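PDB 4GHJ: probable transcriptional regulator from Vibrio vulnificus, which probably binds DNA as a regulator of transcription, through a helix-turn-helix domain like those of the XRE family. Local coordinates for residues E54-I58 with A59-R63; L67-K71 with G72-L76. All coordinates share one frame; numbering follows the deposited sequence.

Interaction 1 (E54-I58 with A59-R63); sequences EVAEI and AGIAR
The peptide carbonyl of Ala56 is met by Ile61, whose backbone N-H donates to Ala56 O at 3.0 Å and stands 28° out of the carbonyl plane. Gly60 N also turns in toward the same oxygen, but its bond there is weak because the N-H points poorly. The neighbouring carbonyl of Val55 is used end on: Ala59 N lies almost on the prolongation of its C=O bond, 2.9 Å from Val55 O, the last i to i-4 bond of good geometry. Beyond Ala59 the chain leaves the helix at Gly60, whose phi is positive (72°). This turn brings Gly60 N within 3.3 Å of Glu57 O, a weak bond that completes the cap.

Ala56 is the side chain most engaged with the turn. Its methyl comes closest to backbone atoms, CB lying 3.2 Å from Ile61 O and 3.7 Å from Arg63 N, a short approach at a buried position; Ile61 CG1 is farther from Ala56 CB, at 4.3 Å. Ile61 comes alongside through this CG1, placed between its own backbone N and carbonyl carbon (chi1 64°), and the methylene lies 3.9 Å from Ala56 CA. Val66 of the next helix covers both residues, and Ile82 of helix 76-85 meets Ile61 and Val55.

The bonds Ile61 N to Ala56 O and Gly60 N to Glu57 O, with Gly60 in the left-handed helical region, form a Schellman motif. With Ala62 at the N-cap of the following helix, it makes the compact turn that joins the two helices of a helix-turn-helix unit.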
ATOM      1  N   GLU B  54      -5.347  -9.442 -18.352  1.00 25.33           N
ATOM      2  CA  GLU B  54      -4.670 -10.673 -17.870  1.00 25.58           C
ATOM      3  C   GLU B  54      -4.343 -10.622 -16.349  1.00 24.75           C
ATOM      4  O   GLU B  54      -4.475 -11.622 -15.650  1.00 24.55           O
ATOM      5  CB  GLU B  54      -3.399 -10.951 -18.689  1.00 26.54           C
ATOM      6  CG  GLU B  54      -3.687 -11.361 -20.153  1.00 30.82           C
ATOM      7  CD  GLU B  54      -2.461 -11.304 -21.078  1.00 32.85           C
ATOM      8  OE1 GLU B  54      -1.430 -10.705 -20.688  1.00 31.86           O
ATOM      9  OE2 GLU B  54      -2.538 -11.851 -22.211  1.00 33.45           O
ATOM     10  N   VAL B  55      -3.938  -9.454 -15.854  1.00 27.18           N
ATOM     11  CA  VAL B  55      -3.686  -9.283 -14.413  1.00 25.31           C
ATOM     12  C   VAL B  55      -5.001  -9.474 -13.644  1.00 23.06           C
ATOM     13  O   VAL B  55      -5.065 -10.226 -12.648  1.00 26.79           O
ATOM     14  CB  VAL B  55      -3.048  -7.922 -14.115  1.00 22.78           C
ATOM     15  CG1 VAL B  55      -3.011  -7.654 -12.591  1.00 21.66           C
ATOM     16  CG2 VAL B  55      -1.646  -7.852 -14.734  1.00 26.00           C
ATOM     17  N   ALA B  56      -6.062  -8.843 -14.131  1.00 24.46           N
ATOM     18  CA  ALA B  56      -7.378  -8.962 -13.501  1.00 25.37           C
ATOM     19  C   ALA B  56      -7.777 -10.424 -13.439  1.00 27.60           C
ATOM     20  O   ALA B  56      -8.198 -10.890 -12.393  1.00 30.32           O
ATOM     21  CB  ALA B  56      -8.420  -8.160 -14.270  1.00 26.49           C
ATOM     22  N   GLU B  57      -7.653 -11.135 -14.566  1.00 28.37           N
ATOM     23  CA  GLU B  57      -7.975 -12.564 -14.625  1.00 31.57           C
ATOM     24  C   GLU B  57      -7.239 -13.398 -13.586  1.00 31.65           C
ATOM     25  O   GLU B  57      -7.852 -14.223 -12.903  1.00 34.05           O
ATOM     26  CB  GLU B  57      -7.690 -13.151 -16.021  1.00 32.81           C
ATOM     27  CG  GLU B  57      -8.802 -12.995 -16.988  1.00 38.93           C
ATOM     28  CD  GLU B  57      -8.539 -13.755 -18.297  1.00 43.36           C
ATOM     29  OE1 GLU B  57      -7.900 -13.178 -19.208  1.00 49.03           O
ATOM     30  OE2 GLU B  57      -8.987 -14.908 -18.404  1.00 48.37           O
ATOM     31  N   ILE B  58      -5.920 -13.219 -13.516  1.00 30.13           N
ATOM     32  CA  ILE B  58      -5.069 -13.956 -12.563  1.00 31.79           C
ATOM     33  C   ILE B  58      -5.472 -13.661 -11.122  1.00 32.33           C
ATOM     34  O   ILE B  58      -5.591 -14.578 -10.291  1.00 35.85           O
ATOM     35  CB  ILE B  58      -3.570 -13.608 -12.776  1.00 30.93           C
ATOM     36  CG1 ILE B  58      -3.078 -14.112 -14.132  1.00 31.32           C
ATOM     37  CG2 ILE B  58      -2.676 -14.201 -11.676  1.00 34.17           C
ATOM     38  CD1 ILE B  58      -1.711 -13.548 -14.518  1.00 36.96           C
ATOM     39  N   ALA B  59      -5.737 -12.392 -10.838  1.00 30.63           N
ATOM     40  CA  ALA B  59      -6.089 -11.972  -9.492  1.00 31.58           C
ATOM     41  C   ALA B  59      -7.568 -12.191  -9.159  1.00 33.34           C
ATOM     42  O   ALA B  59      -7.964 -12.092  -7.998  1.00 35.37           O
ATOM     43  CB  ALA B  59      -5.706 -10.510  -9.282  1.00 27.85           C
ATOM     44  N   GLY B  60      -8.384 -12.462 -10.168  1.00 34.61           N
ATOM     45  CA  GLY B  60      -9.810 -12.703  -9.945  1.00 36.90           C
ATOM     46  C   GLY B  60     -10.580 -11.446  -9.589  1.00 36.41           C
ATOM     47  O   GLY B  60     -11.521 -11.491  -8.785  1.00 38.87           O
ATOM     48  N   ILE B  61     -10.182 -10.327 -10.201  1.00 32.72           N
ATOM     49  CA  ILE B  61     -10.828  -9.032  -9.993  1.00 32.66           C
ATOM     50  C   ILE B  61     -11.223  -8.411 -11.338  1.00 32.48           C
ATOM     51  O   ILE B  61     -10.912  -8.953 -12.408  1.00 31.22           O
ATOM     52  CB  ILE B  61      -9.913  -8.061  -9.198  1.00 31.65           C
ATOM     53  CG1 ILE B  61      -8.635  -7.723  -9.998  1.00 29.52           C
ATOM     54  CG2 ILE B  61      -9.558  -8.667  -7.829  1.00 29.51           C
ATOM     55  CD1 ILE B  61      -7.628  -6.862  -9.228  1.00 25.19           C
ATOM     56  N   ALA B  62     -11.902  -7.271 -11.277  1.00 32.99           N
ATOM     57  CA  ALA B  62     -12.339  -6.575 -12.483  1.00 33.88           C
ATOM     58  C   ALA B  62     -11.191  -5.859 -13.173  1.00 30.92           C
ATOM     59  O   ALA B  62     -10.248  -5.373 -12.529  1.00 27.41           O
ATOM     60  CB  ALA B  62     -13.438  -5.573 -12.156  1.00 35.95           C
ATOM     61  N   ARG B  63     -11.292  -5.781 -14.489  1.00 30.69           N
ATOM     62  CA  ARG B  63     -10.320  -5.059 -15.288  1.00 30.64           C
ATOM     63  C   ARG B  63     -10.236  -3.594 -14.846  1.00 29.97           C
ATOM     64  O   ARG B  63      -9.144  -3.032 -14.722  1.00 27.56           O
ATOM     65  CB  ARG B  63     -10.703  -5.116 -16.755  1.00 33.04           C
ATOM     66  CG  ARG B  63      -9.699  -4.431 -17.661  1.00 36.33           C
ATOM     67  CD  ARG B  63     -10.108  -4.494 -19.113  1.00 41.83           C
ATOM     68  NE  ARG B  63      -9.042  -3.988 -19.986  1.00 48.69           N
ATOM     69  CZ  ARG B  63      -8.832  -2.704 -20.287  1.00 51.97           C
ATOM     70  NH1 ARG B  63      -9.614  -1.749 -19.795  1.00 54.22           N
ATOM     71  NH2 ARG B  63      -7.828  -2.372 -21.094  1.00 53.72           N
TER

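Interaction 2 (L67-K71 with G72-L76); sequences LNAEK and GKVQL
A Schellman motif with a type I beta turn from Ala69 to Gly72 ends helix 63-69, and Asn68 and Lys73 make its outer bond. Lys73 N donates to Asn68 O at 3.0 Å, while Lys71 N reaches the same oxygen at 3.1 Å from the opposite face of the carbonyl plane, so two N-H groups clasp one acceptor. The inner bond, from Gly72 N to Ala69 O, is 2.9 Å long, with the donor well above the carbonyl plane. Gly72 has a positive phi of 92°, a backbone conformation that glycine, having no side chain, adopts readily.

Lys73 CB also lies 3.5 Å from Asn68 O. With CG beside the backbone N (chi1 -53°) and the rest of the chain extended, the ammonium is carried to a water, which accepts from Lys73 NZ and donates to Asn68 OD1 at 3.1 Å. The apolar part of the contact is Val74, whose CB points toward the helix end and whose CG2 lies 3.7 Å from Ala69 CB.

Glu70, facing away from the turn, is held by a salt bridge to Arg45 and a hydrogen bond to Gln52. Backbone hydrogen bonds from Val74 and Leu76 reach the second subunit, where these two side chains pack on Leu76 and Val74 of that chain. Ala69 rests on Ile82 and Val74 on Met79, both of helix 76-85, which starts after Gln75 at its N-cap.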
ATOM      1  N   LEU B  67      -7.059  -1.045 -13.843  1.00 25.58           N
ATOM      2  CA  LEU B  67      -6.884   0.227 -14.547  1.00 24.35           C
ATOM      3  C   LEU B  67      -6.781   1.378 -13.537  1.00 22.29           C
ATOM      4  O   LEU B  67      -5.850   2.191 -13.610  1.00 21.61           O
ATOM      5  CB  LEU B  67      -8.036   0.404 -15.538  1.00 26.40           C
ATOM      6  CG  LEU B  67      -8.098   1.629 -16.463  1.00 30.18           C
ATOM      7  CD1 LEU B  67      -9.100   1.363 -17.620  1.00 33.30           C
ATOM      8  CD2 LEU B  67      -8.497   2.858 -15.696  1.00 31.24           C
ATOM      9  N   ASN B  68      -7.703   1.412 -12.567  1.00 20.63           N
ATOM     10  CA  ASN B  68      -7.672   2.416 -11.523  1.00 21.06           C
ATOM     11  C   ASN B  68      -6.439   2.345 -10.638  1.00 19.57           C
ATOM     12  O   ASN B  68      -5.931   3.380 -10.221  1.00 20.64           O
ATOM     13  CB  ASN B  68      -8.937   2.354 -10.644  1.00 23.18           C
ATOM     14  CG  ASN B  68     -10.179   2.872 -11.364  1.00 26.79           C
ATOM     15  OD1 ASN B  68     -10.067   3.638 -12.303  1.00 34.34           O
ATOM     16  ND2 ASN B  68     -11.367   2.455 -10.914  1.00 32.56           N
ATOM     17  N   ALA B  69      -5.965   1.127 -10.345  1.00 19.89           N
ATOM     18  CA  ALA B  69      -4.789   0.942  -9.514  1.00 17.41           C
ATOM     19  C   ALA B  69      -3.541   1.541 -10.170  1.00 20.31           C
ATOM     20  O   ALA B  69      -2.677   2.132  -9.500  1.00 16.56           O
ATOM     21  CB  ALA B  69      -4.582  -0.565  -9.204  1.00 19.20           C
ATOM     22  N   GLU B  70      -3.447   1.416 -11.494  1.00 19.61           N
ATOM     23  CA  GLU B  70      -2.294   1.948 -12.206  1.00 20.20           C
ATOM     24  C   GLU B  70      -2.328   3.498 -12.284  1.00 21.50           C
ATOM     25  O   GLU B  70      -1.388   4.122 -12.736  1.00 19.07           O
ATOM     26  CB  GLU B  70      -2.160   1.271 -13.577  1.00 21.36           C
ATOM     27  CG  GLU B  70      -1.727  -0.189 -13.405  1.00 22.99           C
ATOM     28  CD  GLU B  70      -1.539  -0.948 -14.691  1.00 26.49           C
ATOM     29  OE1 GLU B  70      -1.667  -0.366 -15.809  1.00 25.87           O
ATOM     30  OE2 GLU B  70      -1.237  -2.156 -14.556  1.00 27.25           O
ATOM     31  N   LYS B  71      -3.445   4.090 -11.871  1.00 19.42           N
ATOM     32  CA  LYS B  71      -3.558   5.540 -11.727  1.00 21.82           C
ATOM     33  C   LYS B  71      -3.357   5.953 -10.241  1.00 23.45           C
ATOM     34  O   LYS B  71      -3.393   7.148  -9.903  1.00 24.74           O
ATOM     35  CB  LYS B  71      -4.910   5.995 -12.257  1.00 22.88           C
ATOM     36  CG  LYS B  71      -5.029   5.774 -13.769  1.00 23.68           C
ATOM     37  CD  LYS B  71      -6.371   6.206 -14.292  1.00 28.08           C
ATOM     38  CE  LYS B  71      -6.504   5.909 -15.786  1.00 28.77           C
ATOM     39  NZ  LYS B  71      -5.495   6.602 -16.651  1.00 28.63           N
ATOM     40  N   GLY B  72      -3.089   4.965  -9.377  1.00 23.15           N
ATOM     41  CA  GLY B  72      -2.837   5.206  -7.931  1.00 24.54           C
ATOM     42  C   GLY B  72      -4.094   5.120  -7.059  1.00 25.47           C
ATOM     43  O   GLY B  72      -4.052   5.456  -5.860  1.00 26.86           O
ATOM     44  N   LYS B  73      -5.201   4.652  -7.641  1.00 22.37           N
ATOM     45  CA  LYS B  73      -6.485   4.586  -6.935  1.00 22.95           C
ATOM     46  C   LYS B  73      -6.735   3.131  -6.628  1.00 21.94           C
ATOM     47  O   LYS B  73      -7.159   2.372  -7.483  1.00 18.69           O
ATOM     48  CB  LYS B  73      -7.593   5.194  -7.797  1.00 25.88           C
ATOM     49  CG  LYS B  73      -7.240   6.620  -8.273  1.00 29.73           C
ATOM     50  CD  LYS B  73      -8.292   7.216  -9.192  1.00 35.30           C
ATOM     51  CE  LYS B  73      -7.878   8.623  -9.633  1.00 38.53           C
ATOM     52  NZ  LYS B  73      -8.869   9.288 -10.507  1.00 40.54           N
ATOM     53  N   VAL B  74      -6.417   2.725  -5.410  1.00 21.37           N
ATOM     54  CA  VAL B  74      -6.499   1.313  -5.080  1.00 20.54           C
ATOM     55  C   VAL B  74      -6.482   1.105  -3.560  1.00 21.46           C
ATOM     56  O   VAL B  74      -5.879   1.910  -2.825  1.00 21.31           O
ATOM     57  CB  VAL B  74      -5.285   0.536  -5.753  1.00 20.02           C
ATOM     58  CG1 VAL B  74      -3.931   0.979  -5.170  1.00 22.69           C
ATOM     59  CG2 VAL B  74      -5.418  -0.988  -5.640  1.00 18.67           C
ATOM     60  N   GLN B  75      -7.185   0.063  -3.107  0.50 21.27           N
ATOM     61  CA  GLN B  75      -7.212  -0.341  -1.708  0.50 21.50           C
ATOM     62  C   GLN B  75      -6.008  -1.228  -1.467  0.50 21.00           C
ATOM     63  O   GLN B  75      -5.556  -1.910  -2.386  0.50 21.64           O
ATOM     64  CB  GLN B  75      -8.474  -1.148  -1.401  0.50 22.93           C
ATOM     65  CG  GLN B  75      -9.758  -0.360  -1.540  0.50 25.67           C
ATOM     66  CD  GLN B  75      -9.835   0.802  -0.560  0.50 28.92           C
ATOM     67  OE1 GLN B  75      -9.881   0.607   0.654  0.50 30.00           O
ATOM     68  NE2 GLN B  75      -9.889   2.013  -1.089  0.50 29.35           N
ATOM     69  N   LEU B  76      -5.519  -1.255  -0.230  1.00 20.58           N
ATOM     70  CA  LEU B  76      -4.359  -2.081   0.123  1.00 21.63           C
ATOM     71  C   LEU B  76      -4.488  -3.579  -0.258  1.00 20.82           C
ATOM     72  O   LEU B  76      -3.557  -4.173  -0.831  1.00 17.74           O
ATOM     73  CB  LEU B  76      -4.051  -1.957   1.621  1.00 21.70           C
ATOM     74  CG  LEU B  76      -2.918  -2.814   2.208  1.00 19.38           C
ATOM     75  CD1 LEU B  76      -1.585  -2.455   1.531  1.00 21.99           C
ATOM     76  CD2 LEU B  76      -2.830  -2.589   3.721  1.00 22.27           C
TER
HETATM   77  O   HOH W   1      -9.347   6.605 -12.218  1.00 47.82           O

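The two interactions come in series along the chain and lie at successive helix ends: interaction 1 closes helix 52-59 and leads into helix 63-69, and interaction 2 closes helix 63-69 and leads into helix 76-85. Their centres are about 13 Å apart; three residues of helix 63-69 separate them, and apart from the helix backbone that runs from one to the other they do not touch. Both apply side chains to Ile82 of helix 76-85, which gives the two bends a common packing partner. Together they frame both ends of helix 63-69, which by its place in the helix-turn-helix is probably the DNA-recognition helix. Of the two, interaction 2 also meets the second subunit, whereas no other chain of the assembly touches interaction 1.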